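PDB 5I0F: glycoside hydrolase family 31 from Trueperella pyogenes, which probably degrades cycloalternan, a cyclic oligosaccharide of glucose, by way of a covalent glycosyl-enzyme intermediate. Local coordinates for residues Arg181-Gln184 with Leu185-Gly189; Tyr200-Gln203 with Gly204-Arg208; Asp534-Trp537 with Glu538-Arg541; Glu573-Ala576 with Arg577-Ala581. All blocks are in the same frame, centred on the assembly; numbering follows the deposited sequence.

In the fold
Interactions 3 and 4 lie at helices 537-551 and 572-583 of the catalytic (beta/alpha)8 barrel; interaction 1 is in the loop between strands 174-179 and 191-194, and interaction 2 spans the loop after strand 191-194 and the short helix 203-206. Interaction 2 reaches the glycan directly, through the ring of Tyr200. Interaction 3 touches interaction 2 through a salt bridge of 2.7 Å between Lys201 NZ and Asp534 OD1, and the same carboxylate oxygen binds calcium. Interactions 1 and 2 meet where Asp183 OD2 lies 2.7 Å from His207 ND1, a probable hydrogen bond. Interactions 3 and 4, with centres about 11 Å apart, join neighbouring barrel helices as Trp537 CH2 packs 3.7 Å from Arg577 CG.

Interaction 1 of 4, residues Arg181-Gln184 with Leu185-Gly189; sequences RYDQ and LDQRG
Gln187 turns its amide back to the preceding residues, where NE2 donates both to Asp183 OD1 (3.1 Å) and to the backbone Gln184 O (2.8 Å). Both acceptors lie within a few degrees of the amide plane, so the two bonds fix the rotation of the group. CG lies beside the backbone N (chi1 -63°), and a bend at chi2 (-77°) folds the chain back. The Asp183 side chain crosses that of Gln187 at about a right angle. Its OD1 is met on the syn side, somewhat out of the carboxylate plane, and Gln184 N reaches the same oxygen from the same face. Water 1 links the outer atoms of the pair, donating to Asp183 OD2 and Gln187 OE1; OD2 also pairs with His207.

The loop connects strand 174-179 to strand 191-194, and so joins two sheets of the beta region beside the barrel. An Asx turn shapes its second half, with Asp186 OD1 accepting from Arg188 N at 3.0 Å, while His174 takes the other carboxylate oxygen. Gln184, extended beyond CG, also donates through its NE2, almost straight (170°), to Asp186 O at 2.8 Å. Water 2 then carries the polar chain from Gln184 NE2 to Arg188 O. Beside the amide of Gln187, the aliphatic start of Arg181 packs with CB 3.9 Å from NE2, while its guanidinium continues to Asp193 O.

Interaction 2 of 4, residues Tyr200-Gln203 with Gly204-Arg208; sequences YKAQ and GKHHR. With GLC (alpha-D-glucopyranose), chain B.
The short helix 203-206, with Ala202 at its N-cap position, follows directly on the loop that brings Tyr200 into the glycan pocket. The Tyr200 ring lies between Lys201 CG, over the centre of one face, and the glucose on the opposite face, where O5 is offset toward the rim. Its CE1 comes 3.7 Å from glucose C2. The phenol oxygen bonds to Glu593, another residue of the pocket.

Within the turn, Ala202 O serves two donors of one residue: His206 N at 3.1 Å, closing the helical turn, and His206 ND1 at 2.9 Å. The imidazole donor stands above the carbonyl plane, 38° out of it, whereas the backbone donor lies nearer that plane. The backbone bond belongs to the first helical turn; the ND1 bond ties the ring to the same carbonyl. Ala202 CB packs against ND1 and against Lys205 CD.

Gln203 sends its NE2 to Asp532 O, and water 3 joins its OE1 to Gly204 N. A Schellman motif ends the helix: phi is positive at His207, whose N donates weakly to Gly204 O, and Arg208 N donates to Gln203 O at 3.2 Å, with an N-H...O angle of 165°.

Interaction 3 of 4, residues Asp534-Trp537 with Glu538-Arg541; sequences DSTW and EAFR. With CA (calcium ion), chain E.
Thr536 OG1 accepts from Ala539 N at 3.0 Å, and the same hydroxyl oxygen packs 3.2 Å from Ala539 CB. With chi1 at 67°, OG1 lies between the backbone N and the carbonyl carbon of its own residue, which aims it at the first turn of the helix. The regular bonds follow at once: Phe540 N to Thr536 O, and Arg541 N to Trp537 O.

Along the helix flank, Trp537 and Phe540 run side by side in the same direction and meet at CE3 and CD2, 4.0 Å apart. The tryptophan atom lies at the edge of the phenyl ring, near its plane. Arg541 folds back, bent at chi3, so that Trp537 O lies over the centre of one face of its guanidinium. At the guanidinium edge, NE and NH1 both grip Glu538 OE1, a side-on salt bridge to one oxygen (NH1 at 3.1 Å), with both nitrogens on the same face of the carboxylate. The remaining NH2 turns to Thr683 O.

Further out, Glu571 takes Trp537 NE1, and Leu574 of helix 572-583 touches both aromatic rings. Ahead of the cap, Asp534 OD1 binds calcium at 2.5 Å and also pairs with Lys201. Five waters complete the six ligands found round the ion, and one of them, water 4, accepts from Ser535 N. Ser535 itself is the centre of an inverse gamma turn. A calcium-bound loop thus leads into a threonine N-cap at the start of helix 537-551, which follows the sixth strand of the family 31 TIM barrel.

Interaction 4 of 4, residues Glu573-Ala576 with Arg577-Ala581; sequences ELYA and RAFAA
Tyr575 overlaps Phe579 one helical turn later, the two side chains running side by side in the same direction. The phenyl edge atom CD2 of Phe579 touches Tyr575 CE2 at 3.8 Å, and the tyrosine OH is equally close to it. The rings are neither parallel nor perpendicular: their planes are 42° apart and the centroids 5.7 Å. Both residues hold CG opposite the backbone N (chi1 -167° for Tyr575 and -160° for Phe579), which carries the rings out from the helix along similar paths. The phenol oxygen finishes at Arg604 O, while Phe579 continues onto Tyr625 and Thr626 of helix 617-646.

These residues belong to helix 572-583, which crosses over from strand 558-561 to strand 587-590 in a beta-alpha-beta unit of the TIM barrel. Its backbone keeps the alpha-helical pattern, with Ala578 N donating to Leu574 O at 2.9 Å and Phe579 N to Tyr575 O at 2.8 Å. Ala576 and Ala580 touch helix 617-646, at Leu621 and Tyr625.

On another flank, Glu573 and Arg577 are bridged by water 9. It donates to Glu573 OE1 at 2.8 Å and accepts from Arg577 NE, lying at the edge of the guanidinium and in its plane. The charged atoms themselves do not touch, OE1 and NE being 4.8 Å apart. Glu573 OE1 also receives Gly686 N, and the guanidinium ends on Val718 O and Gly719 O.

Interaction 1 of 4, residues Arg181-Gln184 with Leu185-Gly189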
loop_
_atom_site.group_PDB
_atom_site.type_symbol
_atom_site.label_atom_id
_atom_site.label_comp_id
_atom_site.label_asym_id
_atom_site.label_seq_id
_atom_site.Cartn_x
_atom_site.Cartn_y
_atom_site.Cartn_z
ATOM N N ARG A 181 -7.281 0.508 5.751
ATOM C CA ARG A 181 -8.007 1.738 5.452
ATOM C C ARG A 181 -7.651 2.805 6.466
ATOM O O ARG A 181 -7.406 2.510 7.629
ATOM C CB ARG A 181 -9.530 1.497 5.412
ATOM C CG ARG A 181 -9.972 0.459 4.392
ATOM C CD ARG A 181 -9.897 1.037 2.987
ATOM N NE ARG A 181 -9.883 0.010 1.963
ATOM C CZ ARG A 181 -10.014 0.235 0.651
ATOM N NH1 ARG A 181 -10.197 1.461 0.161
ATOM N NH2 ARG A 181 -9.967 -0.796 -0.171
ATOM N N TYR A 182 -7.629 4.052 6.005
ATOM C CA TYR A 182 -7.080 5.175 6.757
ATOM C C TYR A 182 -8.115 6.202 7.216
ATOM O O TYR A 182 -7.784 7.127 7.953
ATOM C CB TYR A 182 -6.064 5.898 5.866
ATOM C CG TYR A 182 -4.856 5.064 5.508
ATOM C CD1 TYR A 182 -4.912 4.116 4.478
ATOM C CD2 TYR A 182 -3.646 5.252 6.150
ATOM C CE1 TYR A 182 -3.800 3.355 4.138
ATOM C CE2 TYR A 182 -2.550 4.504 5.812
ATOM C CZ TYR A 182 -2.636 3.562 4.793
ATOM O OH TYR A 182 -1.538 2.833 4.430
ATOM N N ASP A 183 -9.351 6.049 6.767
ATOM C CA ASP A 183 -10.386 7.057 6.974
ATOM C C ASP A 183 -11.235 6.730 8.164
ATOM O O ASP A 183 -11.388 7.568 9.049
ATOM C CB ASP A 183 -11.226 7.325 5.703
ATOM C CG ASP A 183 -11.740 6.066 4.995
ATOM O OD1 ASP A 183 -11.523 4.920 5.453
ATOM O OD2 ASP A 183 -12.401 6.254 3.944
ATOM N N GLN A 184 -11.793 5.526 8.212
ATOM C CA GLN A 184 -12.593 5.121 9.377
ATOM C C GLN A 184 -12.684 3.613 9.465
ATOM O O GLN A 184 -12.506 2.892 8.459
ATOM C CB GLN A 184 -13.996 5.770 9.351
ATOM C CG GLN A 184 -14.750 5.584 8.055
ATOM C CD GLN A 184 -16.001 6.472 7.955
ATOM O OE1 GLN A 184 -15.918 7.683 7.842
ATOM N NE2 GLN A 184 -17.148 5.858 7.973
ATOM N N LEU A 185 -12.947 3.137 10.678
ATOM C CA LEU A 185 -13.053 1.699 10.944
ATOM C C LEU A 185 -14.285 1.083 10.276
ATOM O O LEU A 185 -14.182 0.064 9.573
ATOM C CB LEU A 185 -13.113 1.439 12.455
ATOM C CG LEU A 185 -13.367 0.011 12.953
ATOM C CD1 LEU A 185 -12.240 -0.894 12.525
ATOM C CD2 LEU A 185 -13.538 -0.039 14.469
ATOM N N ASP A 186 -15.445 1.696 10.529
ATOM C CA ASP A 186 -16.706 1.228 9.969
ATOM C C ASP A 186 -16.883 1.894 8.601
ATOM O O ASP A 186 -17.049 3.112 8.496
ATOM C CB ASP A 186 -17.851 1.574 10.934
ATOM C CG ASP A 186 -19.190 0.996 10.523
ATOM O OD1 ASP A 186 -19.341 0.364 9.434
ATOM O OD2 ASP A 186 -20.124 1.214 11.328
ATOM N N GLN A 187 -16.838 1.087 7.554
ATOM C CA GLN A 187 -16.979 1.575 6.201
ATOM C C GLN A 187 -18.436 1.785 5.753
ATOM O O GLN A 187 -18.685 2.305 4.662
ATOM C CB GLN A 187 -16.275 0.622 5.251
ATOM C CG GLN A 187 -14.775 0.557 5.507
ATOM C CD GLN A 187 -14.050 1.757 4.954
ATOM O OE1 GLN A 187 -14.158 2.066 3.761
ATOM N NE2 GLN A 187 -13.295 2.442 5.807
ATOM N N ARG A 188 -19.403 1.416 6.580
ATOM C CA ARG A 188 -20.814 1.671 6.214
ATOM C C ARG A 188 -21.058 3.147 5.941
ATOM O O ARG A 188 -20.604 4.012 6.703
ATOM C CB ARG A 188 -21.761 1.165 7.274
ATOM C CG ARG A 188 -23.212 1.246 6.829
ATOM C CD ARG A 188 -24.135 0.514 7.779
ATOM N NE ARG A 188 -25.469 0.494 7.198
ATOM C CZ ARG A 188 -26.461 -0.299 7.578
ATOM N NH1 ARG A 188 -26.301 -1.177 8.571
ATOM N NH2 ARG A 188 -27.622 -0.222 6.926
ATOM N N GLY A 189 -21.775 3.430 4.848
ATOM C CA GLY A 189 -22.017 4.800 4.409
ATOM C C GLY A 189 -21.060 5.338 3.349
ATOM O O GLY A 189 -21.292 6.420 2.806
HETATM O O HOH W 1 -13.119 4.167 2.385
HETATM O O HOH W 2 -19.946 6.697 7.191
#

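Interaction 2 of 4, residues Tyr200-Gln203 with Gly204-Arg208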
loop_
_atom_site.group_PDB
_atom_site.type_symbol
_atom_site.label_atom_id
_atom_site.label_comp_id
_atom_site.label_asym_id
_atom_site.label_seq_id
_atom_site.Cartn_x
_atom_site.Cartn_y
_atom_site.Cartn_z
ATOM N N TYR A 200 0.579 9.199 -2.040
ATOM C CA TYR A 200 1.684 9.772 -1.278
ATOM C C TYR A 200 1.098 10.765 -0.281
ATOM O O TYR A 200 0.718 11.863 -0.650
ATOM C CB TYR A 200 2.747 10.426 -2.176
ATOM C CG TYR A 200 3.846 11.193 -1.439
ATOM C CD1 TYR A 200 4.717 10.555 -0.550
ATOM C CD2 TYR A 200 4.025 12.558 -1.648
ATOM C CE1 TYR A 200 5.720 11.264 0.120
ATOM C CE2 TYR A 200 5.027 13.268 -0.997
ATOM C CZ TYR A 200 5.869 12.626 -0.105
ATOM O OH TYR A 200 6.868 13.330 0.532
ATOM N N LYS A 201 1.016 10.319 0.971
ATOM C CA LYS A 201 0.483 11.073 2.113
ATOM C C LYS A 201 -1.029 11.284 2.028
ATOM O O LYS A 201 -1.643 11.155 0.955
ATOM C CB LYS A 201 1.270 12.392 2.349
ATOM C CG LYS A 201 2.792 12.161 2.369
ATOM C CD LYS A 201 3.628 13.333 2.867
ATOM C CE LYS A 201 3.406 14.597 2.071
ATOM N NZ LYS A 201 4.272 15.711 2.556
ATOM N N ALA A 202 -1.618 11.599 3.182
ATOM C CA ALA A 202 -3.054 11.887 3.317
ATOM C C ALA A 202 -3.947 10.789 2.718
ATOM O O ALA A 202 -4.939 11.073 2.035
ATOM C CB ALA A 202 -3.365 13.240 2.672
ATOM N N GLN A 203 -3.612 9.526 2.990
ATOM C CA GLN A 203 -4.383 8.402 2.450
ATOM C C GLN A 203 -5.839 8.430 2.957
ATOM O O GLN A 203 -6.773 8.085 2.208
ATOM C CB GLN A 203 -3.750 7.072 2.817
ATOM C CG GLN A 203 -2.342 6.833 2.232
ATOM C CD GLN A 203 -1.196 7.412 3.079
ATOM O OE1 GLN A 203 -1.376 7.746 4.252
ATOM N NE2 GLN A 203 -0.002 7.485 2.495
ATOM N N GLY A 204 -6.023 8.837 4.213
ATOM C CA GLY A 204 -7.360 8.931 4.803
ATOM C C GLY A 204 -8.211 10.026 4.192
ATOM O O GLY A 204 -9.387 9.822 3.939
ATOM N N LYS A 205 -7.613 11.176 3.915
ATOM C CA LYS A 205 -8.327 12.268 3.249
ATOM C C LYS A 205 -8.758 11.894 1.848
ATOM O O LYS A 205 -9.816 12.294 1.397
ATOM C CB LYS A 205 -7.452 13.524 3.155
ATOM C CG LYS A 205 -6.944 14.055 4.487
ATOM C CD LYS A 205 -6.191 15.380 4.301
ATOM C CE LYS A 205 -5.381 15.782 5.529
ATOM N NZ LYS A 205 -6.196 16.485 6.568
ATOM N N HIS A 206 -7.942 11.111 1.147
ATOM C CA HIS A 206 -8.266 10.729 -0.238
ATOM C C HIS A 206 -8.984 9.393 -0.374
ATOM O O HIS A 206 -9.407 9.038 -1.479
ATOM C CB HIS A 206 -6.989 10.721 -1.079
ATOM C CG HIS A 206 -6.390 12.082 -1.251
ATOM N ND1 HIS A 206 -5.351 12.541 -0.474
ATOM C CD2 HIS A 206 -6.695 13.090 -2.108
ATOM C CE1 HIS A 206 -5.035 13.775 -0.842
ATOM N NE2 HIS A 206 -5.840 14.132 -1.826
ATOM N N HIS A 207 -9.115 8.646 0.722
ATOM C CA HIS A 207 -9.860 7.357 0.731
ATOM C C HIS A 207 -9.244 6.306 -0.209
ATOM O O HIS A 207 -9.949 5.606 -0.937
ATOM C CB HIS A 207 -11.360 7.594 0.406
ATOM C CG HIS A 207 -11.977 8.684 1.223
ATOM N ND1 HIS A 207 -12.333 8.510 2.543
ATOM C CD2 HIS A 207 -12.270 9.972 0.921
ATOM C CE1 HIS A 207 -12.819 9.641 3.021
ATOM N NE2 HIS A 207 -12.798 10.544 2.055
ATOM N N ARG A 208 -7.924 6.188 -0.162
ATOM C CA ARG A 208 -7.180 5.252 -0.996
ATOM C C ARG A 208 -6.218 4.477 -0.105
ATOM O O ARG A 208 -6.056 4.805 1.072
ATOM C CB ARG A 208 -6.407 6.030 -2.062
ATOM C CG ARG A 208 -7.314 6.702 -3.084
ATOM C CD ARG A 208 -6.546 7.763 -3.852
ATOM N NE ARG A 208 -7.394 8.502 -4.757
ATOM C CZ ARG A 208 -7.169 9.745 -5.198
ATOM N NH1 ARG A 208 -6.111 10.467 -4.816
ATOM N NH2 ARG A 208 -8.039 10.285 -6.036
HETATM C C1 GLC B . 8.833 10.272 -2.036
HETATM C C2 GLC B . 8.641 9.307 -0.864
HETATM C C3 GLC B . 8.624 7.864 -1.353
HETATM C C4 GLC B . 7.531 7.695 -2.396
HETATM C C5 GLC B . 7.830 8.671 -3.538
HETATM C C6 GLC B . 6.822 8.591 -4.672
HETATM O O2 GLC B . 9.678 9.514 0.099
HETATM O O3 GLC B . 8.390 6.986 -0.240
HETATM O O4 GLC B . 7.483 6.329 -2.855
HETATM O O5 GLC B . 7.858 10.027 -3.053
HETATM O O6 GLC B . 5.548 9.139 -4.298
HETATM O O HOH W 3 -3.589 8.799 6.154
#

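Interaction 3 of 4, residues Asp534-Trp537 with Glu538-Arg541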
loop_
_atom_site.group_PDB
_atom_site.type_symbol
_atom_site.label_atom_id
_atom_site.label_comp_id
_atom_site.label_asym_id
_atom_site.label_seq_id
_atom_site.Cartn_x
_atom_site.Cartn_y
_atom_site.Cartn_z
ATOM N N ASP A 534 2.733 12.797 6.612
ATOM C CA ASP A 534 3.182 13.995 7.303
ATOM C C ASP A 534 3.186 13.778 8.829
ATOM O O ASP A 534 2.540 12.866 9.350
ATOM C CB ASP A 534 2.259 15.164 6.961
ATOM C CG ASP A 534 2.431 15.642 5.523
ATOM O OD1 ASP A 534 3.543 16.102 5.175
ATOM O OD2 ASP A 534 1.463 15.554 4.735
ATOM N N SER A 535 3.941 14.624 9.526
ATOM C CA SER A 535 3.981 14.614 10.969
ATOM C C SER A 535 2.879 15.486 11.537
ATOM O O SER A 535 3.130 16.630 11.982
ATOM C CB SER A 535 5.348 15.084 11.499
ATOM O OG SER A 535 6.361 14.128 11.195
ATOM N N THR A 536 1.673 14.931 11.534
ATOM C CA THR A 536 0.465 15.622 11.983
ATOM C C THR A 536 -0.392 14.759 12.911
ATOM O O THR A 536 -0.330 13.510 12.867
ATOM C CB THR A 536 -0.418 16.043 10.803
ATOM O OG1 THR A 536 -0.951 14.900 10.139
ATOM C CG2 THR A 536 0.336 16.938 9.814
ATOM N N TRP A 537 -1.248 15.428 13.694
ATOM C CA TRP A 537 -2.217 14.718 14.532
ATOM C C TRP A 537 -3.217 13.919 13.687
ATOM O O TRP A 537 -3.556 12.810 14.040
ATOM C CB TRP A 537 -2.943 15.662 15.494
ATOM C CG TRP A 537 -2.009 16.269 16.472
ATOM C CD1 TRP A 537 -1.348 17.461 16.350
ATOM C CD2 TRP A 537 -1.603 15.709 17.726
ATOM N NE1 TRP A 537 -0.560 17.683 17.466
ATOM C CE2 TRP A 537 -0.694 16.621 18.321
ATOM C CE3 TRP A 537 -1.921 14.530 18.410
ATOM C CZ2 TRP A 537 -0.109 16.392 19.572
ATOM C CZ3 TRP A 537 -1.336 14.304 19.668
ATOM C CH2 TRP A 537 -0.431 15.229 20.223
ATOM N N GLU A 538 -3.672 14.482 12.567
ATOM C CA GLU A 538 -4.600 13.768 11.693
ATOM C C GLU A 538 -3.973 12.488 11.130
ATOM O O GLU A 538 -4.638 11.441 11.075
ATOM C CB GLU A 538 -5.129 14.671 10.551
ATOM C CG GLU A 538 -6.206 14.015 9.671
ATOM C CD GLU A 538 -7.330 13.313 10.454
ATOM O OE1 GLU A 538 -7.873 13.898 11.453
ATOM O OE2 GLU A 538 -7.648 12.135 10.098
ATOM N N ALA A 539 -2.698 12.552 10.756
ATOM C CA ALA A 539 -2.011 11.364 10.257
ATOM C C ALA A 539 -1.836 10.269 11.331
ATOM O O ALA A 539 -1.940 9.075 11.031
ATOM C CB ALA A 539 -0.673 11.747 9.645
ATOM N N PHE A 540 -1.568 10.693 12.564
ATOM C CA PHE A 540 -1.532 9.806 13.734
ATOM C C PHE A 540 -2.865 9.061 13.881
ATOM O O PHE A 540 -2.887 7.822 13.936
ATOM C CB PHE A 540 -1.172 10.673 14.972
ATOM C CG PHE A 540 -1.103 9.959 16.302
ATOM C CD1 PHE A 540 -1.028 8.583 16.436
ATOM C CD2 PHE A 540 -1.094 10.732 17.465
ATOM C CE1 PHE A 540 -0.941 7.986 17.679
ATOM C CE2 PHE A 540 -0.988 10.134 18.725
ATOM C CZ PHE A 540 -0.938 8.762 18.830
ATOM N N ARG A 541 -3.976 9.804 13.907
ATOM C CA ARG A 541 -5.296 9.159 13.986
ATOM C C ARG A 541 -5.546 8.202 12.829
ATOM O O ARG A 541 -6.055 7.085 13.045
ATOM C CB ARG A 541 -6.420 10.194 14.055
ATOM C CG ARG A 541 -6.368 11.001 15.348
ATOM C CD ARG A 541 -7.501 12.012 15.509
ATOM N NE ARG A 541 -7.386 13.167 14.629
ATOM C CZ ARG A 541 -6.891 14.381 14.948
ATOM N NH1 ARG A 541 -6.863 15.321 14.014
ATOM N NH2 ARG A 541 -6.425 14.691 16.159
HETATM CA CA CA E . 4.278 18.382 6.038
HETATM O O HOH W 4 4.882 17.001 7.884
HETATM O O HOH W 5 6.122 17.365 4.618
HETATM O O HOH W 6 5.897 20.004 6.135
HETATM O O HOH W 7 3.200 19.195 3.878
HETATM O O HOH W 8 2.142 18.894 6.839
#

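Interaction 4 of 4, residues Glu573-Ala576 with Arg577-Ala581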
loop_
_atom_site.group_PDB
_atom_site.type_symbol
_atom_site.label_atom_id
_atom_site.label_comp_id
_atom_site.label_asym_id
_atom_site.label_seq_id
_atom_site.Cartn_x
_atom_site.Cartn_y
_atom_site.Cartn_z
ATOM N N GLU A 573 5.096 17.324 21.512
ATOM C CA GLU A 573 3.923 16.678 22.075
ATOM C C GLU A 573 3.423 15.517 21.205
ATOM O O GLU A 573 3.007 14.476 21.720
ATOM C CB GLU A 573 2.789 17.702 22.281
ATOM C CG GLU A 573 1.645 17.159 23.101
ATOM C CD GLU A 573 0.524 18.167 23.303
ATOM O OE1 GLU A 573 -0.385 17.864 24.090
ATOM O OE2 GLU A 573 0.514 19.243 22.638
ATOM N N LEU A 574 3.463 15.717 19.893
ATOM C CA LEU A 574 3.089 14.673 18.952
ATOM C C LEU A 574 4.060 13.520 19.024
ATOM O O LEU A 574 3.645 12.361 19.059
ATOM C CB LEU A 574 2.983 15.229 17.515
ATOM C CG LEU A 574 2.710 14.203 16.413
ATOM C CD1 LEU A 574 1.421 13.424 16.658
ATOM C CD2 LEU A 574 2.688 14.936 15.091
ATOM N N TYR A 575 5.351 13.813 19.043
ATOM C CA TYR A 575 6.354 12.753 19.186
ATOM C C TYR A 575 6.103 11.936 20.454
ATOM O O TYR A 575 6.065 10.714 20.402
ATOM C CB TYR A 575 7.761 13.304 19.178
ATOM C CG TYR A 575 8.854 12.246 19.016
ATOM C CD1 TYR A 575 9.213 11.770 17.755
ATOM C CD2 TYR A 575 9.534 11.755 20.112
ATOM C CE1 TYR A 575 10.226 10.833 17.595
ATOM C CE2 TYR A 575 10.559 10.821 19.959
ATOM C CZ TYR A 575 10.897 10.362 18.709
ATOM O OH TYR A 575 11.926 9.441 18.579
ATOM N N ALA A 576 5.859 12.611 21.565
ATOM C CA ALA A 576 5.559 11.928 22.821
ATOM C C ALA A 576 4.354 11.023 22.751
ATOM O O ALA A 576 4.431 9.871 23.190
ATOM C CB ALA A 576 5.387 12.924 23.951
ATOM N N ARG A 577 3.233 11.527 22.234
ATOM C CA ARG A 577 2.004 10.730 22.202
ATOM C C ARG A 577 2.130 9.566 21.214
ATOM O O ARG A 577 1.675 8.460 21.489
ATOM C CB ARG A 577 0.782 11.576 21.838
ATOM C CG ARG A 577 0.418 12.689 22.796
ATOM C CD ARG A 577 0.276 12.214 24.220
ATOM N NE ARG A 577 -0.416 13.180 25.067
ATOM C CZ ARG A 577 -0.591 13.046 26.381
ATOM N NH1 ARG A 577 -0.119 11.988 27.044
ATOM N NH2 ARG A 577 -1.259 13.990 27.048
ATOM N N ALA A 578 2.773 9.815 20.089
ATOM C CA ALA A 578 2.937 8.809 19.059
ATOM C C ALA A 578 3.922 7.722 19.480
ATOM O O ALA A 578 3.733 6.545 19.154
ATOM C CB ALA A 578 3.398 9.458 17.765
ATOM N N PHE A 579 4.985 8.120 20.184
ATOM C CA PHE A 579 5.979 7.154 20.677
ATOM C C PHE A 579 5.310 6.210 21.699
ATOM O O PHE A 579 5.509 4.993 21.654
ATOM C CB PHE A 579 7.205 7.876 21.257
ATOM C CG PHE A 579 8.456 7.022 21.360
ATOM C CD1 PHE A 579 8.621 6.116 22.397
ATOM C CD2 PHE A 579 9.492 7.178 20.445
ATOM C CE1 PHE A 579 9.779 5.356 22.508
ATOM C CE2 PHE A 579 10.662 6.427 20.549
ATOM C CZ PHE A 579 10.801 5.497 21.571
ATOM N N ALA A 580 4.486 6.773 22.589
ATOM C CA ALA A 580 3.735 5.974 23.577
ATOM C C ALA A 580 2.772 5.002 22.883
ATOM O O ALA A 580 2.703 3.812 23.219
ATOM C CB ALA A 580 2.991 6.889 24.542
ATOM N N ALA A 581 2.060 5.487 21.872
ATOM C CA ALA A 581 1.132 4.634 21.154
ATOM C C ALA A 581 1.842 3.508 20.440
ATOM O O ALA A 581 1.370 2.353 20.497
ATOM C CB ALA A 581 0.308 5.437 20.160
HETATM O O HOH W 9 -1.856 15.513 24.298
#